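Local structure of microcin B17-processing protein McbD (Escherichia coli str. K-12 substr. MG1655, 6GRH) at residues T217-A225 / E319-Y330; A126-I134 / D139-T148. The protein is needed to process the inactive microcin B17 precursor peptide McbA into the active antibiotic, and belongs to the YcaO cyclodehydratase family. The protein carries 1 engineered substitution. One frame throughout, in Å; residues are numbered along the deposited sequence. Where two conformers were deposited one is given.

Contact 1 joins residues 217-225, the turn that leads into strand 224-231, to residues 319-330 at the start of helix 327-334. Contact 2 joins two parts of one long loop, residues 126-134 and 139-148, between strands 121-125 and 151-154. The two contacts do not touch. Their centres lie about 31 Å apart and their nearest atoms about 15 Å apart. Contact 2 comes first in the chain. Both belong to the YcaO part of the protein, and their centres lie about 19 Å and about 17 Å from the centre of the chain. L328, beside contact 1, and D132 and I134 of residues 126-134 pack against the McbB chain.

Contact 1. Residues T217-A225 / E319-Y330; sequences TLPGAPGHA and ENITSDTNLLNY
P222 is the bump of this contact. Its ring fits a hollow formed by S323, T325, L327 and Y330. CB meets the carbonyl atom S323 O, and CG rests on the first turn of the helix, 3.7 Å from L327 CB. CD reaches the OG1 of T325 and the CB of Y330. Next to the proline, A221 lies over one face of the Y330 ring. A221 CA stands 3.6 Å from the ring centroid, 9° off the normal, a CH-pi contact. A221 CB touches the same ring at CE2 (3.4 Å). The Y330 ring carries its hydroxyl past A221 to the type II turn L218-A221, because CG is anti to the backbone N (chi1 168°). There OH donates to P219 O (2.8 Å) from above the carbonyl plane, and L218 CB packs against Y330 OH. Just after P222, G223 N donates to the same S323 O (2.9 Å). The methyl CG2 of T322 sits by the carbonyl oxygens of G220 and A221.

H224 closes the other end. Its NE2 shares a hydrogen bond with S323 OG (2.8 Å), which lies at the ring edge. S323 OG takes the N-H of N320 (3.0 Å) in an almost straight bond, so two bonds grip it. H224 ND1 bonds to D215, so the ring is tied at both nitrogens. N320 forms an Asx turn with T322, and N326 is the N-cap of helix 327-334. The loop between strands 210-215 and 224-231, with its type II beta turn, is thus seated against the N-capped start of a helix in the YcaO domain.

Contact 2. Residues A126-I134 / D139-T148; sequences AVIIALDNI and DLKFYPDRDT
The Y143 ring has I128 CG1 over one face, 4.0 Å from the centroid and 8° off the normal, a CH-pi contact. Water 3 lies at its edge, in plane, bonded to Y143 OH and I128 O. One face of the R146 guanidinium is covered by L140 CD2 from its own segment, 139-148, offset toward the rim. D132 O and water 1 lie at its edge. NH1 donates to D132 O (3.2 Å), in the guanidinium plane but well above the carbonyl plane. NH2 donates to N133 OD1 (2.7 Å), in the amide carbonyl plane, with an angle of 148° at the hydrogen. The R146 chain bends at chi2 (78°) and chi3, which turns the group toward D132 and N133. R146 CG lies 3.2 Å from V127 O.

V127 fills the space between D139, L140 and Y143. Its CG2 meets L140 CD2 at 3.8 Å.

Water 1 donates to V127 O and A130 O and accepts from R146 NH1. Water 2 links V127 N to D139 OD2, whose carboxylate also binds H106 and K109. Water 4 joins I129 O to D147 O. NH1 and NH2 of R146 are met by one backbone carbonyl, one side-chain amide oxygen and water 1. The positive charge is probably stabilised by these neutral oxygen dipoles, with no carboxylate of the two segments in contact with it. Much of the polar link between the two loop parts therefore runs through R146 and bound water.

Contact 1. Residues T217-A225 / E319-Y330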
loop_
_atom_site.group_PDB
_atom_site.type_symbol
_atom_site.label_atom_id
_atom_site.label_comp_id
_atom_site.label_asym_id
_atom_site.label_seq_id
_atom_site.Cartn_x
_atom_site.Cartn_y
_atom_site.Cartn_z
ATOM N N THR E 217 40.947 -12.383 34.211
ATOM C CA THR E 217 40.246 -11.908 35.400
ATOM C C THR E 217 41.213 -11.556 36.537
ATOM O O THR E 217 42.124 -12.322 36.786
ATOM C CB THR E 217 39.336 -13.021 35.921
ATOM O OG1 THR E 217 38.630 -13.588 34.816
ATOM C CG2 THR E 217 38.364 -12.491 36.978
ATOM N N LEU E 218 40.999 -10.435 37.233
ATOM C CA LEU E 218 41.794 -10.102 38.421
ATOM C C LEU E 218 41.909 -11.352 39.293
ATOM O O LEU E 218 40.894 -12.014 39.511
ATOM C CB LEU E 218 41.133 -9.019 39.267
ATOM C CG LEU E 218 41.245 -7.568 38.811
ATOM C CD1 LEU E 218 40.603 -6.683 39.855
ATOM C CD2 LEU E 218 42.685 -7.174 38.593
ATOM N N PRO E 219 43.131 -11.700 39.735
ATOM C CA PRO E 219 43.334 -12.914 40.552
ATOM C C PRO E 219 42.429 -12.996 41.781
ATOM O O PRO E 219 42.271 -12.017 42.515
ATOM C CB PRO E 219 44.799 -12.811 40.954
ATOM C CG PRO E 219 45.403 -12.195 39.735
ATOM C CD PRO E 219 44.419 -11.163 39.269
ATOM N N GLY E 220 41.797 -14.154 41.958
ATOM C CA GLY E 220 40.913 -14.382 43.094
ATOM C C GLY E 220 39.518 -13.827 42.918
ATOM O O GLY E 220 38.650 -14.132 43.718
ATOM N N ALA E 221 39.276 -13.027 41.878
ATOM C CA ALA E 221 37.954 -12.450 41.659
ATOM C C ALA E 221 36.998 -13.512 41.081
ATOM O O ALA E 221 37.427 -14.392 40.330
ATOM C CB ALA E 221 38.023 -11.249 40.711
ATOM N N PRO E 222 35.696 -13.394 41.400
ATOM C CA PRO E 222 34.661 -14.166 40.697
ATOM C C PRO E 222 34.435 -13.703 39.276
ATOM O O PRO E 222 34.955 -12.654 38.852
ATOM C CB PRO E 222 33.407 -13.898 41.528
ATOM C CG PRO E 222 33.626 -12.521 42.058
ATOM C CD PRO E 222 35.095 -12.477 42.391
ATOM N N GLY E 223 33.631 -14.460 38.545
ATOM C CA GLY E 223 33.358 -14.137 37.152
ATOM C C GLY E 223 34.575 -14.330 36.275
ATOM O O GLY E 223 35.579 -14.920 36.695
ATOM N N HIS E 224 34.490 -13.810 35.058
ATOM C CA HIS E 224 35.473 -14.081 34.022
ATOM C C HIS E 224 35.621 -12.875 33.113
ATOM O O HIS E 224 34.634 -12.431 32.509
ATOM C CB HIS E 224 35.059 -15.317 33.219
ATOM C CG HIS E 224 34.964 -16.561 34.050
ATOM N ND1 HIS E 224 36.052 -17.359 34.325
ATOM C CD2 HIS E 224 33.920 -17.110 34.713
ATOM C CE1 HIS E 224 35.683 -18.359 35.103
ATOM N NE2 HIS E 224 34.394 -18.232 35.360
ATOM N N ALA E 225 36.833 -12.327 33.045
ATOM C CA ALA E 225 37.183 -11.299 32.059
ATOM C C ALA E 225 37.909 -12.013 30.949
ATOM O O ALA E 225 38.981 -12.561 31.165
ATOM C CB ALA E 225 38.073 -10.245 32.670
ATOM N N GLU E 319 32.352 -23.124 34.676
ATOM C CA GLU E 319 32.754 -22.323 35.832
ATOM C C GLU E 319 33.534 -23.191 36.826
ATOM O O GLU E 319 33.576 -24.418 36.691
ATOM C CB GLU E 319 31.517 -21.725 36.510
ATOM C CG GLU E 319 30.527 -21.142 35.513
ATOM C CD GLU E 319 31.240 -20.484 34.349
ATOM O OE1 GLU E 319 32.481 -20.344 34.412
ATOM O OE2 GLU E 319 30.571 -20.100 33.371
ATOM N N ASN E 320 34.158 -22.539 37.806
ATOM C CA ASN E 320 34.941 -23.219 38.861
ATOM C C ASN E 320 34.568 -22.620 40.228
ATOM O O ASN E 320 33.762 -21.690 40.330
ATOM C CB ASN E 320 36.458 -23.111 38.582
ATOM C CG ASN E 320 36.964 -21.669 38.641
ATOM O OD1 ASN E 320 37.134 -21.100 39.733
ATOM N ND2 ASN E 320 37.192 -21.063 37.467
ATOM N N ILE E 321 35.191 -23.143 41.270
ATOM C CA ILE E 321 34.812 -22.802 42.634
ATOM C C ILE E 321 34.904 -21.303 42.976
ATOM O O ILE E 321 34.101 -20.809 43.772
ATOM C CB ILE E 321 35.627 -23.638 43.640
ATOM C CG1 ILE E 321 34.930 -23.679 45.010
ATOM C CG2 ILE E 321 37.063 -23.125 43.732
ATOM C CD1 ILE E 321 35.563 -24.673 45.946
ATOM N N THR E 322 35.844 -20.581 42.363
ATOM C CA THR E 322 35.969 -19.122 42.571
ATOM C C THR E 322 34.937 -18.291 41.816
ATOM O O THR E 322 34.591 -17.205 42.281
ATOM C CB THR E 322 37.355 -18.592 42.139
ATOM O OG1 THR E 322 38.354 -19.435 42.680
ATOM C CG2 THR E 322 37.579 -17.146 42.631
ATOM N N SER E 323 34.446 -18.794 40.676
ATOM C CA SER E 323 33.572 -18.018 39.763
ATOM C C SER E 323 32.365 -17.364 40.417
ATOM O O SER E 323 31.957 -16.295 39.978
ATOM C CB SER E 323 33.031 -18.877 38.594
ATOM O OG SER E 323 34.053 -19.495 37.831
ATOM N N ASP E 324 31.772 -18.014 41.424
ATOM C CA ASP E 324 30.508 -17.526 42.015
ATOM C C ASP E 324 30.632 -17.057 43.476
ATOM O O ASP E 324 29.623 -16.962 44.180
ATOM C CB ASP E 324 29.381 -18.576 41.853
ATOM C CG ASP E 324 29.573 -19.804 42.733
ATOM O OD1 ASP E 324 30.683 -20.002 43.303
ATOM O OD2 ASP E 324 28.593 -20.581 42.833
ATOM N N THR E 325 31.851 -16.730 43.916
ATOM C CA THR E 325 32.028 -16.006 45.176
ATOM C C THR E 325 31.436 -14.606 45.005
ATOM O O THR E 325 31.027 -14.213 43.907
ATOM C CB THR E 325 33.508 -15.894 45.593
ATOM O OG1 THR E 325 34.225 -15.231 44.554
ATOM C CG2 THR E 325 34.125 -17.272 45.879
ATOM N N ASN E 326 31.373 -13.853 46.086
ATOM C CA ASN E 326 30.632 -12.599 46.063
ATOM C C ASN E 326 31.561 -11.488 45.543
ATOM O O ASN E 326 32.601 -11.223 46.141
ATOM C CB ASN E 326 30.096 -12.343 47.474
ATOM C CG ASN E 326 29.225 -11.132 47.545
ATOM O OD1 ASN E 326 29.726 -10.017 47.609
ATOM N ND2 ASN E 326 27.916 -11.333 47.520
ATOM N N LEU E 327 31.210 -10.868 44.416
ATOM C CA LEU E 327 32.084 -9.844 43.812
ATOM C C LEU E 327 32.265 -8.612 44.717
ATOM O O LEU E 327 33.382 -8.113 44.871
ATOM C CB LEU E 327 31.582 -9.436 42.432
ATOM C CG LEU E 327 32.331 -8.308 41.730
ATOM C CD1 LEU E 327 33.779 -8.673 41.520
ATOM C CD2 LEU E 327 31.666 -7.933 40.405
ATOM N N LEU E 328 31.177 -8.151 45.331
ATOM C CA LEU E 328 31.244 -7.034 46.284
ATOM C C LEU E 328 32.131 -7.344 47.496
ATOM O O LEU E 328 32.885 -6.469 47.941
ATOM C CB LEU E 328 29.841 -6.592 46.748
ATOM C CG LEU E 328 28.906 -5.874 45.745
ATOM C CD1 LEU E 328 27.650 -5.363 46.443
ATOM C CD2 LEU E 328 29.577 -4.717 45.031
ATOM N N ASN E 329 32.043 -8.567 48.039
ATOM C CA ASN E 329 32.931 -8.975 49.135
ATOM C C ASN E 329 34.380 -8.972 48.659
ATOM O O ASN E 329 35.247 -8.423 49.328
ATOM C CB ASN E 329 32.568 -10.368 49.705
ATOM C CG ASN E 329 31.313 -10.345 50.586
ATOM O OD1 ASN E 329 30.706 -9.290 50.835
ATOM N ND2 ASN E 329 30.917 -11.505 51.054
ATOM N N TYR E 330 34.633 -9.557 47.495
ATOM C CA TYR E 330 35.977 -9.585 46.950
ATOM C C TYR E 330 36.548 -8.159 46.829
ATOM O O TYR E 330 37.651 -7.886 47.282
ATOM C CB TYR E 330 35.981 -10.282 45.594
ATOM C CG TYR E 330 37.275 -10.111 44.838
ATOM C CD1 TYR E 330 38.398 -10.899 45.139
ATOM C CD2 TYR E 330 37.389 -9.137 43.839
ATOM C CE1 TYR E 330 39.586 -10.738 44.446
ATOM C CE2 TYR E 330 38.572 -8.960 43.147
ATOM C CZ TYR E 330 39.665 -9.756 43.449
ATOM O OH TYR E 330 40.833 -9.576 42.745
#

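Contact 2. Residues A126-I134 / D139-T148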
loop_
_atom_site.group_PDB
_atom_site.type_symbol
_atom_site.label_atom_id
_atom_site.label_comp_id
_atom_site.label_asym_id
_atom_site.label_seq_id
_atom_site.Cartn_x
_atom_site.Cartn_y
_atom_site.Cartn_z
ATOM N N ALA E 126 34.519 16.109 40.515
ATOM C CA ALA E 126 33.919 16.136 39.194
ATOM C C ALA E 126 34.948 15.951 38.078
ATOM O O ALA E 126 34.614 15.381 37.015
ATOM C CB ALA E 126 33.168 17.444 38.994
ATOM N N VAL E 127 36.185 16.403 38.316
ATOM C CA VAL E 127 37.251 16.308 37.315
ATOM C C VAL E 127 37.528 14.860 36.841
ATOM O O VAL E 127 37.990 14.637 35.719
ATOM C CB VAL E 127 38.539 16.966 37.828
ATOM C CG1 VAL E 127 39.219 16.104 38.897
ATOM C CG2 VAL E 127 39.483 17.292 36.673
ATOM N N ILE E 128 37.248 13.888 37.701
ATOM C CA ILE E 128 37.413 12.479 37.344
ATOM C C ILE E 128 36.315 11.974 36.371
ATOM O O ILE E 128 36.567 11.079 35.569
ATOM C CB ILE E 128 37.482 11.598 38.616
ATOM C CG1 ILE E 128 38.650 12.075 39.488
ATOM C CG2 ILE E 128 37.677 10.125 38.260
ATOM C CD1 ILE E 128 38.629 11.533 40.893
ATOM N N ILE E 129 35.132 12.575 36.442
ATOM C CA ILE E 129 33.934 12.073 35.778
ATOM C C ILE E 129 33.595 12.763 34.460
ATOM O O ILE E 129 33.222 12.103 33.494
ATOM C CB ILE E 129 32.749 12.155 36.755
ATOM C CG1 ILE E 129 32.587 10.784 37.396
ATOM C CG2 ILE E 129 31.472 12.572 36.049
ATOM C CD1 ILE E 129 32.450 10.800 38.898
ATOM N N ALA E 130 33.731 14.083 34.425
ATOM C CA ALA E 130 33.383 14.870 33.245
ATOM C C ALA E 130 34.488 14.760 32.171
ATOM O O ALA E 130 35.646 14.972 32.478
ATOM C CB ALA E 130 33.192 16.318 33.669
ATOM N N LEU E 131 34.136 14.433 30.931
ATOM C CA LEU E 131 35.166 14.253 29.904
ATOM C C LEU E 131 35.506 15.552 29.162
ATOM O O LEU E 131 36.625 15.690 28.639
ATOM C CB LEU E 131 34.804 13.099 28.973
ATOM C CG LEU E 131 35.216 11.745 29.578
ATOM C CD1 LEU E 131 35.733 11.868 31.001
ATOM C CD2 LEU E 131 34.058 10.779 29.535
ATOM N N ASP E 132 34.603 16.534 29.202
ATOM C CA ASP E 132 34.871 17.838 28.571
ATOM C C ASP E 132 35.873 18.670 29.393
ATOM O O ASP E 132 36.127 18.368 30.557
ATOM C CB ASP E 132 33.572 18.624 28.427
ATOM C CG ASP E 132 33.052 19.118 29.758
ATOM O OD1 ASP E 132 32.547 18.285 30.551
ATOM O OD2 ASP E 132 33.190 20.331 30.040
ATOM N N ASN E 133 36.414 19.734 28.809
ATOM C CA ASN E 133 37.460 20.527 29.500
ATOM C C ASN E 133 36.943 21.774 30.206
ATOM O O ASN E 133 37.733 22.525 30.758
ATOM C CB ASN E 133 38.605 20.869 28.537
ATOM C CG ASN E 133 39.321 19.626 28.039
ATOM O OD1 ASN E 133 39.297 18.576 28.688
ATOM N ND2 ASN E 133 39.956 19.729 26.885
ATOM N N ILE E 134 35.624 21.954 30.225
ATOM C CA ILE E 134 34.973 23.120 30.805
ATOM C C ILE E 134 34.419 22.858 32.203
ATOM O O ILE E 134 34.532 23.702 33.089
ATOM C CB ILE E 134 33.848 23.614 29.849
ATOM C CG1 ILE E 134 34.496 24.106 28.539
ATOM C CG2 ILE E 134 33.034 24.733 30.499
ATOM C CD1 ILE E 134 33.580 24.226 27.347
ATOM N N ASP E 139 40.322 22.342 38.018
ATOM C CA ASP E 139 40.835 21.136 38.669
ATOM C C ASP E 139 41.712 20.280 37.744
ATOM O O ASP E 139 42.265 19.276 38.188
ATOM C CB ASP E 139 39.661 20.283 39.163
ATOM C CG ASP E 139 38.693 21.057 40.066
ATOM O OD1 ASP E 139 39.069 22.129 40.603
ATOM O OD2 ASP E 139 37.541 20.588 40.226
ATOM N N LEU E 140 41.856 20.663 36.475
ATOM C CA LEU E 140 42.562 19.793 35.516
ATOM C C LEU E 140 44.062 19.628 35.790
ATOM O O LEU E 140 44.645 18.585 35.465
ATOM C CB LEU E 140 42.324 20.250 34.069
ATOM C CG LEU E 140 40.938 19.949 33.480
ATOM C CD1 LEU E 140 40.797 20.682 32.147
ATOM C CD2 LEU E 140 40.669 18.453 33.300
ATOM N N LYS E 141 44.669 20.629 36.418
ATOM C CA LYS E 141 46.062 20.527 36.838
ATOM C C LYS E 141 46.285 19.313 37.765
ATOM O O LYS E 141 47.362 18.718 37.745
ATOM C CB LYS E 141 46.579 21.855 37.461
ATOM C CG LYS E 141 45.820 22.355 38.698
ATOM C CD LYS E 141 46.336 23.699 39.224
ATOM N N PHE E 142 45.259 18.943 38.538
ATOM C CA PHE E 142 45.319 17.803 39.459
ATOM C C PHE E 142 45.090 16.456 38.782
ATOM O O PHE E 142 45.485 15.426 39.310
ATOM C CB PHE E 142 44.284 17.977 40.590
ATOM C CG PHE E 142 44.569 19.148 41.488
ATOM C CD1 PHE E 142 45.406 19.005 42.591
ATOM C CD2 PHE E 142 44.016 20.393 41.230
ATOM C CE1 PHE E 142 45.695 20.095 43.416
ATOM C CE2 PHE E 142 44.301 21.488 42.049
ATOM C CZ PHE E 142 45.140 21.341 43.138
ATOM N N TYR E 143 44.422 16.469 37.632
ATOM C CA TYR E 143 43.918 15.246 37.005
ATOM C C TYR E 143 43.664 15.531 35.529
ATOM O O TYR E 143 42.516 15.723 35.124
ATOM C CB TYR E 143 42.649 14.769 37.723
ATOM C CG TYR E 143 42.197 13.387 37.318
ATOM C CD1 TYR E 143 42.779 12.255 37.861
ATOM C CD2 TYR E 143 41.185 13.210 36.377
ATOM C CE1 TYR E 143 42.362 10.976 37.485
ATOM C CE2 TYR E 143 40.776 11.946 35.990
ATOM C CZ TYR E 143 41.350 10.830 36.548
ATOM O OH TYR E 143 40.923 9.599 36.134
ATOM N N PRO E 144 44.744 15.587 34.727
ATOM C CA PRO E 144 44.605 16.053 33.344
ATOM C C PRO E 144 44.097 15.004 32.369
ATOM O O PRO E 144 43.530 15.385 31.342
ATOM C CB PRO E 144 46.034 16.490 32.968
ATOM C CG PRO E 144 46.925 15.661 33.833
ATOM C CD PRO E 144 46.165 15.433 35.116
ATOM N N ASP E 145 44.305 13.724 32.676
ATOM C CA ASP E 145 43.899 12.613 31.810
ATOM C C ASP E 145 42.639 11.915 32.336
ATOM O O ASP E 145 42.642 11.363 33.428
ATOM C CB ASP E 145 45.052 11.612 31.657
ATOM C CG ASP E 145 46.299 12.248 31.052
ATOM O OD1 ASP E 145 46.195 12.921 30.016
ATOM O OD2 ASP E 145 47.396 12.121 31.618
ATOM N N ARG E 146 41.560 11.980 31.554
ATOM C CA ARG E 146 40.254 11.408 31.884
ATOM C C ARG E 146 39.837 10.392 30.815
ATOM O O ARG E 146 40.256 10.481 29.660
ATOM C CB ARG E 146 39.179 12.504 31.851
ATOM C CG ARG E 146 39.118 13.504 32.997
ATOM C CD ARG E 146 40.136 14.617 32.965
ATOM N NE ARG E 146 40.469 15.098 31.630
ATOM C CZ ARG E 146 39.750 15.944 30.889
ATOM N NH1 ARG E 146 38.582 16.436 31.314
ATOM N NH2 ARG E 146 40.209 16.288 29.684
ATOM N N ASP E 147 38.964 9.466 31.191
ATOM C CA ASP E 147 38.335 8.549 30.237
ATOM C C ASP E 147 37.061 7.967 30.811
ATOM O O ASP E 147 36.666 8.333 31.924
ATOM C CB ASP E 147 39.324 7.469 29.755
ATOM C CG ASP E 147 39.674 6.425 30.823
ATOM O OD1 ASP E 147 38.919 6.224 31.806
ATOM O OD2 ASP E 147 40.744 5.807 30.641
ATOM N N THR E 148 36.423 7.064 30.062
ATOM C CA THR E 148 35.106 6.566 30.408
ATOM C C THR E 148 35.101 5.207 31.127
ATOM O O THR E 148 34.065 4.544 31.134
ATOM C CB THR E 148 34.234 6.410 29.136
ATOM O OG1 THR E 148 34.865 5.482 28.241
ATOM C CG2 THR E 148 34.031 7.714 28.452
HETATM O O HOH W 1 37.296 16.653 33.841
HETATM O O HOH W 2 36.795 18.072 40.538
HETATM O O HOH W 3 38.677 9.698 34.438
HETATM O O HOH W 4 34.108 9.517 33.039
#